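DNA repair protein RecN (Deinococcus radiodurans, PDB 4ABY) hydrolyses ATP through an SMC-like head domain and probably takes part in the recombinational repair of DNA double-strand breaks. Local coordinates at residues L80-G85 and R119-A124; V226-D231 and Y272-V277; A257-A262 and L279-N284; V304-S309 and E338-L343; H364-E369 and S379-L384. All coordinates share one frame; numbering follows the deposited sequence.

Contact 1 (L80-G85 and R119-A124); sequences LGLLLG and RRLSSA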
# COMPACT_ATOMS: atom_id res chain seq x y z
N LEU A 80 -10.49 2.77 -6.85
CA LEU A 80 -9.09 2.61 -7.23
C LEU A 80 -8.70 1.13 -7.25
O LEU A 80 -7.81 0.73 -8.01
CB LEU A 80 -8.17 3.39 -6.30
CG LEU A 80 -8.29 4.91 -6.37
CD1 LEU A 80 -7.34 5.56 -5.38
CD2 LEU A 80 -8.03 5.41 -7.77
N GLY A 81 -9.35 0.33 -6.43
CA GLY A 81 -9.06 -1.09 -6.38
C GLY A 81 -9.30 -1.74 -7.73
O GLY A 81 -8.56 -2.63 -8.15
N LEU A 82 -10.35 -1.30 -8.41
CA LEU A 82 -10.69 -1.80 -9.73
C LEU A 82 -9.59 -1.47 -10.74
O LEU A 82 -9.27 -2.28 -11.60
CB LEU A 82 -12.02 -1.23 -10.20
CG LEU A 82 -13.25 -1.59 -9.37
CD1 LEU A 82 -14.44 -0.79 -9.86
CD2 LEU A 82 -13.53 -3.07 -9.44
N LEU A 83 -9.02 -0.27 -10.63
CA LEU A 83 -7.94 0.13 -11.52
C LEU A 83 -6.70 -0.72 -11.28
O LEU A 83 -5.89 -0.91 -12.18
CB LEU A 83 -7.59 1.60 -11.32
CG LEU A 83 -8.68 2.61 -11.68
CD1 LEU A 83 -8.13 4.01 -11.59
CD2 LEU A 83 -9.21 2.33 -13.07
N LEU A 84 -6.55 -1.22 -10.06
CA LEU A 84 -5.40 -2.05 -9.71
C LEU A 84 -5.51 -3.43 -10.34
O LEU A 84 -4.55 -4.22 -10.32
CB LEU A 84 -5.26 -2.18 -8.20
CG LEU A 84 -4.14 -1.40 -7.53
CD1 LEU A 84 -3.89 -1.96 -6.15
CD2 LEU A 84 -2.88 -1.47 -8.36
N GLY A 85 -6.67 -3.73 -10.90
CA GLY A 85 -6.90 -5.03 -11.49
C GLY A 85 -7.46 -5.97 -10.45
O GLY A 85 -7.28 -7.19 -10.53
N ARG A 119 -11.66 0.66 -15.80
CA ARG A 119 -12.26 -0.63 -15.49
C ARG A 119 -13.77 -0.47 -15.58
O ARG A 119 -14.35 0.37 -14.91
CB ARG A 119 -11.84 -1.06 -14.08
CG ARG A 119 -12.33 -2.43 -13.66
CD ARG A 119 -11.69 -3.53 -14.49
NE ARG A 119 -11.91 -4.84 -13.88
CZ ARG A 119 -11.11 -5.36 -12.94
NH1 ARG A 119 -10.05 -4.68 -12.52
NH2 ARG A 119 -11.38 -6.55 -12.43
N ARG A 120 -14.40 -1.28 -16.43
CA ARG A 120 -15.85 -1.25 -16.60
C ARG A 120 -16.45 -2.57 -16.17
O ARG A 120 -16.03 -3.63 -16.63
CB ARG A 120 -16.22 -0.99 -18.06
CG ARG A 120 -17.71 -0.97 -18.33
CD ARG A 120 -18.03 -0.79 -19.81
NE ARG A 120 -17.76 -2.00 -20.58
CZ ARG A 120 -18.63 -2.99 -20.74
NH1 ARG A 120 -19.84 -2.92 -20.19
NH2 ARG A 120 -18.30 -4.06 -21.46
N LEU A 121 -17.42 -2.52 -15.27
CA LEU A 121 -18.13 -3.72 -14.86
C LEU A 121 -19.55 -3.69 -15.39
O LEU A 121 -20.24 -2.68 -15.27
CB LEU A 121 -18.13 -3.86 -13.34
CG LEU A 121 -16.78 -4.20 -12.72
CD1 LEU A 121 -16.96 -4.44 -11.24
CD2 LEU A 121 -16.19 -5.42 -13.39
N SER A 122 -19.98 -4.79 -15.98
CA SER A 122 -21.30 -4.86 -16.56
C SER A 122 -22.18 -5.82 -15.77
O SER A 122 -21.75 -6.91 -15.40
CB SER A 122 -21.22 -5.30 -18.02
OG SER A 122 -22.51 -5.44 -18.58
N SER A 123 -23.41 -5.40 -15.51
CA SER A 123 -24.37 -6.23 -14.78
C SER A 123 -24.69 -7.49 -15.58
O SER A 123 -25.23 -8.46 -15.03
CB SER A 123 -25.65 -5.44 -14.50
OG SER A 123 -26.61 -6.26 -13.86
N ALA A 124 -24.30 -7.51 -16.83
CA ALA A 124 -24.46 -8.67 -17.66
C ALA A 124 -23.62 -9.80 -17.10
O ALA A 124 -24.02 -10.95 -17.14
CB ALA A 124 -24.05 -8.38 -19.06
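Arg119 lies against the last turn of helix 69-83, its NH1 2.7 Å from Leu82 O at the edge of the guanidinium. The bond is far from straight, 118° at the hydrogen, and counts as weak. The same oxygen accepts from the backbone N of Gly85, and Arg119 NH1 also approaches Gly85 CA at 3.3 Å. Further in, the aliphatic part of the arginine does the packing: Arg119 CG rests 3.7 Å from Leu82 CB. With CG anti to the backbone N (chi1 -176°), the chain leaves the strand toward the helix, then bends at chi2. Leu82 CD2 adds an apolar contact, 4.1 Å from Leu121 CD1, and Leu83 CD2 lies near the backbone N of Arg119. In the second shell, Gly85, the first residue to leave helical angles, forms a Schellman motif with positive phi, while Arg119 NH2 has its stronger bond to Gly86 O just beyond. The contact thus joins the end of the helix that starts in the predicted ATP-binding loop to strand 116-122 of the antiparallel sheet. Leu82 and Leu83 also press on Val102 of strand 99-105, and Val138 and Leu141 of helix 138-145 touch Arg119.

Contact 2 (V226-D231 and Y272-V277); sequences VGQALD and YGLSDV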
# COMPACT_ATOMS: atom_id res chain seq x y z
N VAL A 226 29.38 -18.56 -1.20
CA VAL A 226 28.84 -17.22 -1.35
C VAL A 226 27.43 -17.15 -0.77
O VAL A 226 27.08 -16.19 -0.09
CB VAL A 226 28.80 -16.81 -2.83
CG1 VAL A 226 28.16 -15.45 -3.00
CG2 VAL A 226 30.20 -16.82 -3.41
N GLY A 227 26.63 -18.17 -1.06
CA GLY A 227 25.25 -18.21 -0.60
C GLY A 227 25.18 -18.08 0.91
O GLY A 227 24.27 -17.44 1.44
N GLN A 228 26.14 -18.68 1.59
CA GLN A 228 26.20 -18.62 3.04
C GLN A 228 26.64 -17.24 3.50
O GLN A 228 26.20 -16.75 4.54
CB GLN A 228 27.17 -19.68 3.58
CG GLN A 228 26.73 -21.09 3.28
CD GLN A 228 27.86 -22.09 3.45
OE1 GLN A 228 28.95 -21.73 3.91
NE2 GLN A 228 27.62 -23.34 3.07
N ALA A 229 27.50 -16.60 2.71
CA ALA A 229 27.92 -15.24 2.98
C ALA A 229 26.71 -14.33 2.98
O ALA A 229 26.61 -13.40 3.77
CB ALA A 229 28.92 -14.77 1.95
N LEU A 230 25.78 -14.61 2.07
CA LEU A 230 24.56 -13.83 1.94
C LEU A 230 23.67 -13.98 3.17
O LEU A 230 23.17 -12.99 3.70
CB LEU A 230 23.79 -14.24 0.69
CG LEU A 230 22.50 -13.48 0.44
CD1 LEU A 230 22.75 -11.99 0.49
CD2 LEU A 230 21.91 -13.89 -0.89
N ASP A 231 23.46 -15.22 3.61
CA ASP A 231 22.66 -15.46 4.80
C ASP A 231 23.27 -14.76 6.01
O ASP A 231 22.55 -14.27 6.88
CB ASP A 231 22.53 -16.95 5.07
CG ASP A 231 21.65 -17.65 4.07
OD1 ASP A 231 20.82 -16.96 3.44
OD2 ASP A 231 21.78 -18.88 3.92
N TYR A 272 17.72 -16.60 -5.90
CA TYR A 272 17.83 -15.47 -4.99
C TYR A 272 18.55 -15.80 -3.69
O TYR A 272 18.66 -14.94 -2.81
CB TYR A 272 16.45 -14.90 -4.69
CG TYR A 272 15.48 -15.93 -4.17
CD1 TYR A 272 15.52 -16.34 -2.85
CD2 TYR A 272 14.53 -16.50 -5.01
CE1 TYR A 272 14.64 -17.28 -2.37
CE2 TYR A 272 13.65 -17.44 -4.54
CZ TYR A 272 13.70 -17.83 -3.21
OH TYR A 272 12.82 -18.77 -2.74
N GLY A 273 19.02 -17.03 -3.55
CA GLY A 273 19.81 -17.38 -2.39
C GLY A 273 19.60 -18.78 -1.84
O GLY A 273 18.87 -19.59 -2.42
N LEU A 274 20.24 -19.07 -0.72
CA LEU A 274 20.18 -20.39 -0.12
C LEU A 274 19.03 -20.49 0.88
O LEU A 274 18.81 -21.55 1.48
CB LEU A 274 21.50 -20.72 0.58
CG LEU A 274 22.58 -21.46 -0.21
CD1 LEU A 274 22.78 -20.89 -1.60
CD2 LEU A 274 23.87 -21.42 0.58
N SER A 275 18.30 -19.39 1.06
CA SER A 275 17.23 -19.35 2.04
C SER A 275 16.10 -18.42 1.62
O SER A 275 16.32 -17.47 0.87
CB SER A 275 17.77 -18.90 3.40
OG SER A 275 18.87 -19.67 3.80
N ASP A 276 14.89 -18.73 2.09
CA ASP A 276 13.74 -17.85 1.96
C ASP A 276 13.80 -16.78 3.03
O ASP A 276 14.17 -17.06 4.17
CB ASP A 276 12.45 -18.65 2.14
CG ASP A 276 11.90 -19.19 0.84
OD1 ASP A 276 12.11 -18.55 -0.21
OD2 ASP A 276 11.24 -20.25 0.88
N VAL A 277 13.45 -15.55 2.69
CA VAL A 277 13.44 -14.49 3.69
C VAL A 277 12.02 -14.05 4.00
O VAL A 277 11.31 -13.53 3.13
CB VAL A 277 14.28 -13.28 3.26
CG1 VAL A 277 14.06 -12.11 4.21
CG2 VAL A 277 15.76 -13.65 3.22
O HOH W 1 21.31 -17.26 0.89
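Leu274 packs against Gly227 where the approach to strand 276-282 of a beta-hairpin meets helix 214-249, which with helix 175-197 probably forms the root of the coiled coil, as in SMC proteins. This is the tight part. Leu274 CD2 sits 3.6 Å from Gly227 C, and its CD1 is 3.8 Å from Gly227 CA, where a beta carbon would overlap it. Leu230 has CG anti to the backbone N (chi1 -180°), and its CD2 lies 3.9 Å from Tyr272 O. Tyr181 of helix 175-197 touches both Leu230 and Leu274. The loose, exposed side belongs to Gln228, which adds its CG to Leu274 CD2. A polar cluster forms around partly exposed Asp231 and buried Ser275, with Ser275 OG 3.0 Å from Asp231 OD2. A water bridges the two segments, giving its protons to Gly227 O and, at 2.6 Å, to Asp231 OD1 while accepting from Leu274 N. An alanine in place of Asp231 would probably leave that water without one of its three partners and deprive Ser275 OG of a nearby acceptor. Arg234, further along the helix, reaches Tyr272 O and Ser275 O by weak bonds. Across the bend from the turn into the strand, Tyr272 OH donates to Asp276 OD1 on its syn side, 2.6 Å away and 25° out of the carboxylate plane.

Contact 3 (A257-A262 and L279-N284); sequences ARMEFA and LRFSAN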
# COMPACT_ATOMS: atom_id res chain seq x y z
N ALA A 257 4.81 -4.13 19.96
CA ALA A 257 4.94 -4.88 18.73
C ALA A 257 6.29 -5.57 18.70
O ALA A 257 7.29 -5.00 19.13
CB ALA A 257 4.78 -3.96 17.53
N ARG A 258 6.30 -6.81 18.23
CA ARG A 258 7.54 -7.54 18.02
C ARG A 258 7.65 -7.90 16.55
O ARG A 258 6.64 -8.19 15.90
CB ARG A 258 7.59 -8.81 18.87
CG ARG A 258 7.59 -8.59 20.38
CD ARG A 258 8.25 -9.76 21.08
NE ARG A 258 7.73 -9.97 22.43
CZ ARG A 258 8.30 -10.77 23.34
NH1 ARG A 258 9.42 -11.42 23.04
NH2 ARG A 258 7.76 -10.90 24.54
N MSE A 259 8.87 -7.89 16.02
CA MSE A 259 9.09 -8.12 14.60
C MSE A 259 10.46 -8.74 14.36
O MSE A 259 11.41 -8.44 15.07
CB MSE A 259 8.96 -6.81 13.83
CG MSE A 259 9.42 -6.89 12.38
SE MSE A 259 9.11 -5.23 11.39
CE MSE A 259 7.17 -5.29 11.25
N GLU A 260 10.55 -9.61 13.37
CA GLU A 260 11.82 -10.21 13.00
C GLU A 260 11.82 -10.72 11.56
O GLU A 260 10.76 -11.05 11.02
CB GLU A 260 12.15 -11.37 13.94
CG GLU A 260 11.42 -12.65 13.61
CD GLU A 260 11.78 -13.79 14.55
OE1 GLU A 260 12.43 -13.51 15.58
OE2 GLU A 260 11.41 -14.95 14.25
N PHE A 261 13.00 -10.76 10.95
CA PHE A 261 13.16 -11.44 9.67
C PHE A 261 13.65 -12.85 9.92
O PHE A 261 14.65 -13.06 10.60
CB PHE A 261 14.15 -10.69 8.78
CG PHE A 261 13.56 -9.51 8.08
CD1 PHE A 261 12.75 -9.68 6.97
CD2 PHE A 261 13.80 -8.23 8.53
CE1 PHE A 261 12.20 -8.60 6.33
CE2 PHE A 261 13.25 -7.14 7.89
CZ PHE A 261 12.45 -7.32 6.79
N ALA A 262 12.94 -13.83 9.36
CA ALA A 262 13.32 -15.22 9.52
C ALA A 262 13.85 -15.79 8.21
O ALA A 262 13.23 -15.64 7.16
CB ALA A 262 12.14 -16.04 10.01
N LEU A 279 9.10 -12.13 6.69
CA LEU A 279 8.88 -11.09 7.69
C LEU A 279 7.76 -11.50 8.64
O LEU A 279 6.62 -11.72 8.22
CB LEU A 279 8.54 -9.77 7.01
CG LEU A 279 8.38 -8.60 7.97
CD1 LEU A 279 9.66 -8.42 8.76
CD2 LEU A 279 8.02 -7.33 7.21
N ARG A 280 8.09 -11.60 9.92
CA ARG A 280 7.14 -12.05 10.93
C ARG A 280 6.86 -10.93 11.93
O ARG A 280 7.74 -10.15 12.26
CB ARG A 280 7.67 -13.30 11.64
CG ARG A 280 8.00 -14.44 10.68
CD ARG A 280 8.59 -15.65 11.39
NE ARG A 280 7.62 -16.32 12.25
CZ ARG A 280 7.91 -16.76 13.47
NH1 ARG A 280 9.13 -16.59 13.97
NH2 ARG A 280 6.97 -17.36 14.21
N PHE A 281 5.62 -10.87 12.42
CA PHE A 281 5.18 -9.73 13.22
C PHE A 281 4.09 -10.11 14.21
O PHE A 281 3.18 -10.88 13.88
CB PHE A 281 4.69 -8.62 12.29
CG PHE A 281 4.12 -7.42 13.00
CD1 PHE A 281 4.95 -6.42 13.48
CD2 PHE A 281 2.75 -7.29 13.17
CE1 PHE A 281 4.42 -5.32 14.12
CE2 PHE A 281 2.22 -6.19 13.81
CZ PHE A 281 3.06 -5.21 14.29
N SER A 282 4.18 -9.57 15.42
CA SER A 282 3.12 -9.67 16.40
C SER A 282 2.78 -8.28 16.90
O SER A 282 3.68 -7.52 17.29
CB SER A 282 3.54 -10.56 17.58
OG SER A 282 4.62 -9.98 18.28
N ALA A 283 1.50 -7.93 16.89
CA ALA A 283 1.06 -6.60 17.30
C ALA A 283 1.05 -6.42 18.82
O ALA A 283 1.40 -5.36 19.34
CB ALA A 283 -0.32 -6.30 16.73
N ASN A 284 0.65 -7.47 19.54
CA ASN A 284 0.44 -7.39 20.97
C ASN A 284 1.47 -8.19 21.77
O ASN A 284 2.17 -9.03 21.21
CB ASN A 284 -0.98 -7.83 21.31
CG ASN A 284 -2.03 -7.09 20.50
OD1 ASN A 284 -3.04 -7.66 20.10
ND2 ASN A 284 -1.79 -5.80 20.26
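Arg258 with Ser282 and Glu260 with Arg280 form the hydrogen-bonded pairs of a two-stranded antiparallel ribbon, the strand axes 4.8 Å apart and 170° from parallel. Each pair has both backbone bonds. The longest of the four runs 3.1 Å from Glu260 N to Arg280 O. Alternating with them are the non-hydrogen-bonded pairs Met259-Phe281 and Phe261-Leu279, whose side chains share the apolar face. Here Leu279 CD1 sits over one face of the Phe261 ring, 3.6 Å from the centroid and shifted toward the rim. Leu279 CG leaves the backbone anti to N (chi1 -176°), and CD1 beyond it also meets CG of selenomethionine Met259 at 3.9 Å. Met259 CE touches CD1 of the Phe281 ring, whose CE1 is 3.7 Å from Ala257 CB. Helix 214-249 covers Met259 and Phe261, and Val304 of helix 298-312 closes on Met259 and Phe281. On the reverse face Glu260 and Arg280 run side by side in a salt bridge, OE2 of Glu260 to NH1 of Arg280 at 2.8 Å, but the planes are 57° apart and the hydrogen bond within it is weak. Arg280 CD also lies on Ala262 CB. The ribbon is therefore two-faced: greasy contacts set it against the helices, while its partly exposed side carries an ion pair that probably holds the strands more by charge than by a well-directed bond.

Contact 4 (V304-S309 and E338-L343); sequences VMLAVS and EQLSRL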
# COMPACT_ATOMS: atom_id res chain seq x y z
N VAL A 304 1.19 -0.65 9.92
CA VAL A 304 2.49 -1.28 9.78
C VAL A 304 3.02 -1.00 8.38
O VAL A 304 4.22 -0.79 8.19
CB VAL A 304 2.43 -2.79 10.06
CG1 VAL A 304 3.78 -3.43 9.79
CG2 VAL A 304 2.01 -3.04 11.50
N MSE A 305 2.11 -0.98 7.41
CA MSE A 305 2.47 -0.64 6.03
C MSE A 305 2.94 0.80 5.94
O MSE A 305 3.90 1.10 5.24
CB MSE A 305 1.28 -0.86 5.09
CG MSE A 305 0.88 -2.32 4.92
SE MSE A 305 2.30 -3.45 4.20
CE MSE A 305 3.14 -4.04 5.85
N LEU A 306 2.26 1.69 6.65
CA LEU A 306 2.65 3.08 6.71
C LEU A 306 4.08 3.23 7.24
O LEU A 306 4.91 3.90 6.63
CB LEU A 306 1.68 3.88 7.58
CG LEU A 306 2.05 5.34 7.87
CD1 LEU A 306 2.16 6.13 6.58
CD2 LEU A 306 1.02 5.97 8.79
N ALA A 307 4.35 2.60 8.38
CA ALA A 307 5.67 2.66 9.00
C ALA A 307 6.75 2.21 8.04
O ALA A 307 7.72 2.92 7.80
CB ALA A 307 5.71 1.83 10.27
N VAL A 308 6.58 1.02 7.48
CA VAL A 308 7.53 0.50 6.51
C VAL A 308 7.66 1.46 5.32
O VAL A 308 8.76 1.71 4.83
CB VAL A 308 7.13 -0.89 6.00
CG1 VAL A 308 8.21 -1.45 5.10
CG2 VAL A 308 6.87 -1.82 7.16
N SER A 309 6.54 2.00 4.87
CA SER A 309 6.54 2.91 3.73
C SER A 309 7.32 4.20 3.98
O SER A 309 8.01 4.69 3.08
CB SER A 309 5.11 3.22 3.28
OG SER A 309 4.53 2.08 2.65
N GLU A 338 1.53 12.29 11.45
CA GLU A 338 2.89 12.74 11.21
C GLU A 338 3.60 11.87 10.18
O GLU A 338 4.29 12.37 9.30
CB GLU A 338 3.67 12.80 12.52
CG GLU A 338 5.15 13.15 12.35
CD GLU A 338 5.36 14.49 11.66
OE1 GLU A 338 4.57 15.42 11.90
OE2 GLU A 338 6.34 14.61 10.89
N GLN A 339 3.42 10.55 10.28
CA GLN A 339 4.03 9.64 9.33
C GLN A 339 3.44 9.82 7.94
O GLN A 339 4.17 9.85 6.94
CB GLN A 339 3.88 8.19 9.78
CG GLN A 339 4.74 7.84 10.98
CD GLN A 339 6.20 8.18 10.75
OE1 GLN A 339 6.83 7.65 9.83
NE2 GLN A 339 6.75 9.06 11.57
N LEU A 340 2.12 9.96 7.87
CA LEU A 340 1.45 10.22 6.61
C LEU A 340 2.02 11.48 5.96
O LEU A 340 2.31 11.50 4.76
CB LEU A 340 -0.05 10.38 6.82
CG LEU A 340 -0.81 9.07 7.01
CD1 LEU A 340 -2.22 9.33 7.50
CD2 LEU A 340 -0.81 8.30 5.70
N SER A 341 2.19 12.52 6.77
CA SER A 341 2.72 13.78 6.27
C SER A 341 4.07 13.57 5.59
O SER A 341 4.31 14.06 4.49
CB SER A 341 2.84 14.79 7.40
OG SER A 341 2.95 16.11 6.89
N ARG A 342 4.95 12.82 6.25
CA ARG A 342 6.30 12.58 5.73
C ARG A 342 6.31 11.76 4.45
O ARG A 342 7.09 12.02 3.54
CB ARG A 342 7.16 11.89 6.77
CG ARG A 342 7.20 12.61 8.10
CD ARG A 342 8.31 12.06 8.97
NE ARG A 342 8.78 10.76 8.48
CZ ARG A 342 9.77 10.07 9.04
NH1 ARG A 342 10.38 10.55 10.11
NH2 ARG A 342 10.14 8.90 8.54
N LEU A 343 5.46 10.74 4.39
CA LEU A 343 5.37 9.94 3.19
C LEU A 343 4.90 10.82 2.04
O LEU A 343 5.23 10.57 0.89
CB LEU A 343 4.41 8.77 3.41
CG LEU A 343 4.11 7.89 2.20
CD1 LEU A 343 5.40 7.42 1.55
CD2 LEU A 343 3.24 6.71 2.62
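Leu306 and Leu340 join two helices of the nucleotide-binding fold: helix 298-312, which starts in the ABC signature motif, and helix 330-343. The segments approach to 9.7 Å between axes at an angle of 44°, and nothing polar bonds across them. Leu306 carries the contact. With its CG anti to the backbone N (chi1 173°), it forks over the facing helix: CD1 meets Leu340 CD2 at 3.8 Å, the two side chains at about a right angle, and CD2 meets Gln339 CB, also at 3.8 Å. Leu343 CD2 fills in one turn further along, 4.1 Å from Leu306 CD1 and 4.0 Å from Ser309 CB. Polar ends are directed elsewhere. Ser309 OG donates to Met305 O at 2.8 Å, and the backbone N of Ser309 reaches that same oxygen from the opposite face of its plane. Gln339 lends only its CB to the leucine, while its OE1 bonds Thr310 OG1. Beneath, Phe321 of strand 318-321, the Walker B strand by its sequence, touches Leu306, Leu340 and Leu343. Helix 330-343 is the crossover helix between parallel strands 318-321 and 348-352, the beta-alpha-beta unit of a P-loop ATPase core, with helix 298-312 packed on it.

Contact 5 (H364-E369 and S379-L384); sequences HHYKVE and SHVRLL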
# COMPACT_ATOMS: atom_id res chain seq x y z
N HIS A 364 -4.43 18.61 1.02
CA HIS A 364 -5.72 18.88 0.42
C HIS A 364 -6.78 18.16 1.23
O HIS A 364 -6.68 16.96 1.47
CB HIS A 364 -5.73 18.40 -1.03
CG HIS A 364 -4.65 19.02 -1.87
ND1 HIS A 364 -4.83 20.20 -2.56
CD2 HIS A 364 -3.38 18.63 -2.11
CE1 HIS A 364 -3.71 20.51 -3.19
NE2 HIS A 364 -2.82 19.57 -2.94
N HIS A 365 -7.78 18.91 1.67
CA HIS A 365 -8.84 18.35 2.49
C HIS A 365 -10.11 18.26 1.66
O HIS A 365 -10.72 19.28 1.31
CB HIS A 365 -9.06 19.21 3.73
CG HIS A 365 -10.00 18.62 4.73
ND1 HIS A 365 -9.84 18.76 6.09
CD2 HIS A 365 -11.13 17.88 4.56
CE1 HIS A 365 -10.82 18.13 6.71
NE2 HIS A 365 -11.62 17.60 5.81
N TYR A 366 -10.50 17.04 1.32
CA TYR A 366 -11.70 16.81 0.54
C TYR A 366 -12.84 16.44 1.47
O TYR A 366 -12.64 15.71 2.44
CB TYR A 366 -11.47 15.71 -0.49
CG TYR A 366 -10.45 16.07 -1.54
CD1 TYR A 366 -10.83 16.74 -2.70
CD2 TYR A 366 -9.11 15.77 -1.37
CE1 TYR A 366 -9.90 17.09 -3.65
CE2 TYR A 366 -8.17 16.12 -2.32
CZ TYR A 366 -8.58 16.78 -3.46
OH TYR A 366 -7.65 17.12 -4.42
N LYS A 367 -14.03 16.95 1.20
CA LYS A 367 -15.20 16.55 1.98
C LYS A 367 -16.17 15.77 1.11
O LYS A 367 -16.56 16.23 0.04
CB LYS A 367 -15.90 17.76 2.61
CG LYS A 367 -16.96 17.35 3.62
CD LYS A 367 -17.71 18.54 4.20
CE LYS A 367 -18.70 18.09 5.27
NZ LYS A 367 -19.49 19.22 5.83
N VAL A 368 -16.53 14.58 1.57
CA VAL A 368 -17.51 13.78 0.87
C VAL A 368 -18.89 14.11 1.44
O VAL A 368 -19.13 13.97 2.64
CB VAL A 368 -17.22 12.28 0.99
CG1 VAL A 368 -18.25 11.48 0.22
CG2 VAL A 368 -15.82 11.98 0.47
N GLU A 369 -19.77 14.57 0.57
CA GLU A 369 -21.08 15.06 0.98
C GLU A 369 -22.22 14.31 0.32
O GLU A 369 -22.01 13.43 -0.50
CB GLU A 369 -21.22 16.55 0.68
CG GLU A 369 -20.56 17.44 1.70
CD GLU A 369 -20.52 18.88 1.25
OE1 GLU A 369 -20.50 19.11 0.03
OE2 GLU A 369 -20.50 19.77 2.13
N SER A 379 -23.59 10.70 -3.59
CA SER A 379 -22.37 11.26 -3.01
C SER A 379 -21.77 12.34 -3.88
O SER A 379 -21.82 12.29 -5.11
CB SER A 379 -21.34 10.16 -2.75
OG SER A 379 -21.66 9.42 -1.58
N HIS A 380 -21.18 13.33 -3.22
CA HIS A 380 -20.64 14.51 -3.87
C HIS A 380 -19.38 14.92 -3.12
O HIS A 380 -19.34 14.86 -1.90
CB HIS A 380 -21.72 15.60 -3.88
CG HIS A 380 -21.20 17.00 -3.87
ND1 HIS A 380 -20.59 17.58 -4.96
CD2 HIS A 380 -21.23 17.96 -2.91
CE1 HIS A 380 -20.25 18.82 -4.67
NE2 HIS A 380 -20.62 19.07 -3.43
N VAL A 381 -18.33 15.28 -3.85
CA VAL A 381 -17.05 15.61 -3.23
C VAL A 381 -16.65 17.03 -3.60
O VAL A 381 -16.99 17.51 -4.68
CB VAL A 381 -15.94 14.67 -3.71
CG1 VAL A 381 -14.60 15.09 -3.14
CG2 VAL A 381 -16.26 13.23 -3.33
N ARG A 382 -15.91 17.69 -2.72
CA ARG A 382 -15.43 19.04 -3.01
C ARG A 382 -14.29 19.46 -2.09
O ARG A 382 -14.30 19.15 -0.89
CB ARG A 382 -16.58 20.05 -2.91
CG ARG A 382 -17.15 20.16 -1.51
CD ARG A 382 -18.41 20.99 -1.47
NE ARG A 382 -18.78 21.26 -0.09
CZ ARG A 382 -18.35 22.30 0.61
NH1 ARG A 382 -17.55 23.19 0.02
NH2 ARG A 382 -18.72 22.47 1.87
N LEU A 383 -13.31 20.16 -2.65
CA LEU A 383 -12.19 20.69 -1.88
C LEU A 383 -12.64 21.69 -0.82
O LEU A 383 -13.64 22.39 -1.00
CB LEU A 383 -11.20 21.38 -2.81
CG LEU A 383 -9.86 20.70 -3.01
CD1 LEU A 383 -9.04 21.49 -4.00
CD2 LEU A 383 -9.14 20.57 -1.68
N LEU A 384 -11.90 21.76 0.28
CA LEU A 384 -12.16 22.75 1.32
C LEU A 384 -11.14 23.89 1.24
O LEU A 384 -9.94 23.65 1.18
CB LEU A 384 -12.14 22.10 2.71
CG LEU A 384 -13.21 21.04 2.93
CD1 LEU A 384 -13.29 20.67 4.40
CD2 LEU A 384 -14.57 21.51 2.42
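Glu369 and Arg382 face each other across the hairpin of strands 364-373 and 376-383, at the edge of the P-loop core's mixed sheet. Arg382 CG sits between the backbone N and the carbonyl carbon (chi1 64°), and the chain then runs extended to NE, where it meets Glu369. The grip is side-on: Arg382 NE donates to Glu369 OE1 at 2.8 Å from above the carboxylate plane, and NE and NH2 both reach Glu369 OE2 at 3.2 Å on its syn side. NH2 has a second carboxylate in Glu388, whereas Lys367 NZ is a long 3.9 Å from Glu369 OE2. A methionine in place of Arg382 would probably leave the Glu369 carboxylate without its close cation and Glu388 without this salt-bridge partner. The backbone is paired between Lys367 and Arg382 and between Glu369 and His380, and Leu384 N donates to His365 O. Outside, His365 NE2 bonds Thr66 OG1, Ser379 OG bonds Thr50 OG1, and Tyr366 OH has weak bonds with Gly59 N and Glu57 O. Leu384 CD1 separately covers one face of the His365 ring. Val368, touching Ala71 of the predicted ATP-binding loop, packs on Val381, and Leu383 CD2 sits 4.2 Å from the Tyr366 ring centroid, 16° off its normal.

How the contacts relate
Along the chain contact 1 comes first, contacts 2 and 3 alternate their segments, and contacts 4 and 5 follow in series. Contacts 2 and 3 share strand 276-282 and touch where Val277 packs on Phe261. Contact 3 in turn touches contact 4 at Val304, so packing runs continuously from the probable coiled-coil root to the helical layer of the ATPase core. Contacts 1 and 5 stand apart, centres about 23 Å from each other, one toward each end of helix 69-83: its end in contact 1, its predicted ATP-binding start beside contact 5. Contacts 2 and 5, about 50 Å apart between centres, span the head from the probable coiled-coil root to the predicted nucleotide site.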